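Local structure of gSG7 salivary protein (Anopheles stephensi, 6XMB) at residues A[26-31]-A[74-79]. The protein inhibits host contact-pathway coagulation by preventing reciprocal activation of factor XII and prekallikrein, and weakly inhibits the alternative pathway of complement. Residues are numbered along the deposited sequence; the frame is centred on the assembly and turned at random.
Sequences AFYLHR and STFYAG
Tyr28 reaches from helix 6-49 to helix 59-80 and sets its ring against two consecutive aromatic residues, Phe76 and Tyr77. Its CE1 edge is directed at the face of Phe76, lying 3.4 Å from CD2 of that ring and displaced from the centre toward the rim. The two planes are inclined at 55°, a tilted edge-to-face pair. Tyr77 makes the second edge-to-face contact with the roles reversed: its CD1 edge sits over the centre of the Tyr28 ring, 3.6 Å from Tyr28 CE2, with the planes at 70°. Tyr28 therefore offers an edge to one neighbour and a face to the other. Its CG is anti to the backbone N (chi1 163°), which extends the ring toward helix 59-80 and carries the hydroxyl up to the opposing backbone. There OH comes within 3.2 Å of Tyr77 N, but the angle is too poor for a hydrogen bond; the hydroxyl is instead hydrogen-bonded to OE1 of Glu73, one residue before segment 74-79.

Farther out, Phe76 stacks with Tyr102 and packs on Ala98 and Glu99 of helix 92-116, joining the pair to the third helix of this all-helical domain. The ring of Tyr77 meets Tyr77 of the second subunit, and Phe80 also meets the Tyr28 ring. The cluster thus runs from the three-helix core to the contact with the second subunit of the assembly. Across these segments the association is aromatic and apolar, while the hydroxyl of the buried Tyr28 is hydrogen-bonded to Glu73.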
# COMPACT_ATOMS: atom_id res chain seq x y z
N ALA A 26 1.94 -2.89 4.88
CA ALA A 26 3.37 -2.70 4.69
C ALA A 26 4.06 -4.02 4.36
O ALA A 26 5.07 -4.02 3.64
CB ALA A 26 4.01 -2.10 5.94
N PHE A 27 3.53 -5.13 4.87
CA PHE A 27 4.01 -6.45 4.48
C PHE A 27 3.74 -6.72 3.00
O PHE A 27 4.60 -7.27 2.30
CB PHE A 27 3.35 -7.51 5.35
CG PHE A 27 3.84 -8.88 5.11
CD1 PHE A 27 5.14 -9.24 5.42
CD2 PHE A 27 3.00 -9.85 4.59
CE1 PHE A 27 5.61 -10.53 5.21
CE2 PHE A 27 3.47 -11.16 4.38
CZ PHE A 27 4.77 -11.48 4.70
N TYR A 28 2.54 -6.35 2.52
CA TYR A 28 2.22 -6.45 1.10
C TYR A 28 3.29 -5.74 0.26
O TYR A 28 3.80 -6.29 -0.71
CB TYR A 28 0.83 -5.85 0.78
CG TYR A 28 0.73 -5.59 -0.72
CD1 TYR A 28 0.34 -6.60 -1.58
CD2 TYR A 28 1.16 -4.39 -1.27
CE1 TYR A 28 0.34 -6.41 -2.94
CE2 TYR A 28 1.18 -4.20 -2.61
CZ TYR A 28 0.76 -5.21 -3.45
OH TYR A 28 0.77 -5.02 -4.80
N LEU A 29 3.61 -4.50 0.62
CA LEU A 29 4.57 -3.72 -0.16
C LEU A 29 5.91 -4.40 -0.20
O LEU A 29 6.59 -4.41 -1.23
CB LEU A 29 4.74 -2.33 0.42
CG LEU A 29 3.76 -1.29 -0.06
CD1 LEU A 29 4.03 0.04 0.64
CD2 LEU A 29 3.90 -1.17 -1.56
N HIS A 30 6.34 -4.92 0.96
CA HIS A 30 7.62 -5.60 1.07
C HIS A 30 7.66 -6.82 0.15
O HIS A 30 8.62 -7.00 -0.59
CB HIS A 30 7.86 -5.96 2.54
CG HIS A 30 8.75 -7.15 2.76
ND1 HIS A 30 10.13 -7.08 2.68
CD2 HIS A 30 8.46 -8.44 3.07
CE1 HIS A 30 10.65 -8.27 2.93
NE2 HIS A 30 9.66 -9.12 3.17
N ARG A 31 6.62 -7.65 0.19
CA ARG A 31 6.57 -8.81 -0.72
C ARG A 31 6.61 -8.38 -2.17
O ARG A 31 7.25 -9.03 -3.00
CB ARG A 31 5.30 -9.62 -0.47
CG ARG A 31 5.15 -10.11 0.96
CD ARG A 31 6.28 -11.10 1.31
NE ARG A 31 6.22 -12.32 0.53
CZ ARG A 31 7.01 -13.38 0.75
NH1 ARG A 31 7.91 -13.36 1.74
NH2 ARG A 31 6.91 -14.46 -0.01
N SER A 74 -0.42 -3.59 -9.50
CA SER A 74 -1.79 -3.16 -9.25
C SER A 74 -2.71 -4.36 -9.10
O SER A 74 -3.54 -4.41 -8.19
CB SER A 74 -2.30 -2.25 -10.39
OG SER A 74 -1.48 -1.11 -10.58
N THR A 75 -2.56 -5.35 -9.97
CA THR A 75 -3.36 -6.57 -9.87
C THR A 75 -3.05 -7.35 -8.59
O THR A 75 -3.94 -8.00 -8.04
CB THR A 75 -3.11 -7.46 -11.09
OG1 THR A 75 -3.25 -6.66 -12.27
CG2 THR A 75 -4.09 -8.62 -11.15
N PHE A 76 -1.81 -7.31 -8.12
CA PHE A 76 -1.49 -7.98 -6.87
C PHE A 76 -2.21 -7.29 -5.71
O PHE A 76 -2.94 -7.94 -4.95
CB PHE A 76 0.05 -8.03 -6.69
CG PHE A 76 0.54 -8.83 -5.47
CD1 PHE A 76 -0.27 -9.73 -4.80
CD2 PHE A 76 1.84 -8.66 -5.01
CE1 PHE A 76 0.21 -10.43 -3.69
CE2 PHE A 76 2.32 -9.35 -3.91
CZ PHE A 76 1.50 -10.24 -3.24
N TYR A 77 -2.15 -5.96 -5.65
CA TYR A 77 -2.86 -5.23 -4.59
C TYR A 77 -4.37 -5.42 -4.64
O TYR A 77 -5.03 -5.40 -3.60
CB TYR A 77 -2.56 -3.73 -4.63
CG TYR A 77 -2.97 -3.08 -3.31
CD1 TYR A 77 -2.30 -3.40 -2.13
CD2 TYR A 77 -4.03 -2.19 -3.24
CE1 TYR A 77 -2.67 -2.84 -0.93
CE2 TYR A 77 -4.41 -1.62 -2.04
CZ TYR A 77 -3.72 -1.95 -0.88
OH TYR A 77 -4.06 -1.41 0.33
N ALA A 78 -4.94 -5.54 -5.85
CA ALA A 78 -6.36 -5.81 -5.95
C ALA A 78 -6.69 -7.19 -5.39
O ALA A 78 -7.68 -7.36 -4.67
CB ALA A 78 -6.83 -5.69 -7.40
N GLY A 79 -5.87 -8.19 -5.69
CA GLY A 79 -6.10 -9.51 -5.13
C GLY A 79 -5.95 -9.53 -3.62
O GLY A 79 -6.69 -10.22 -2.92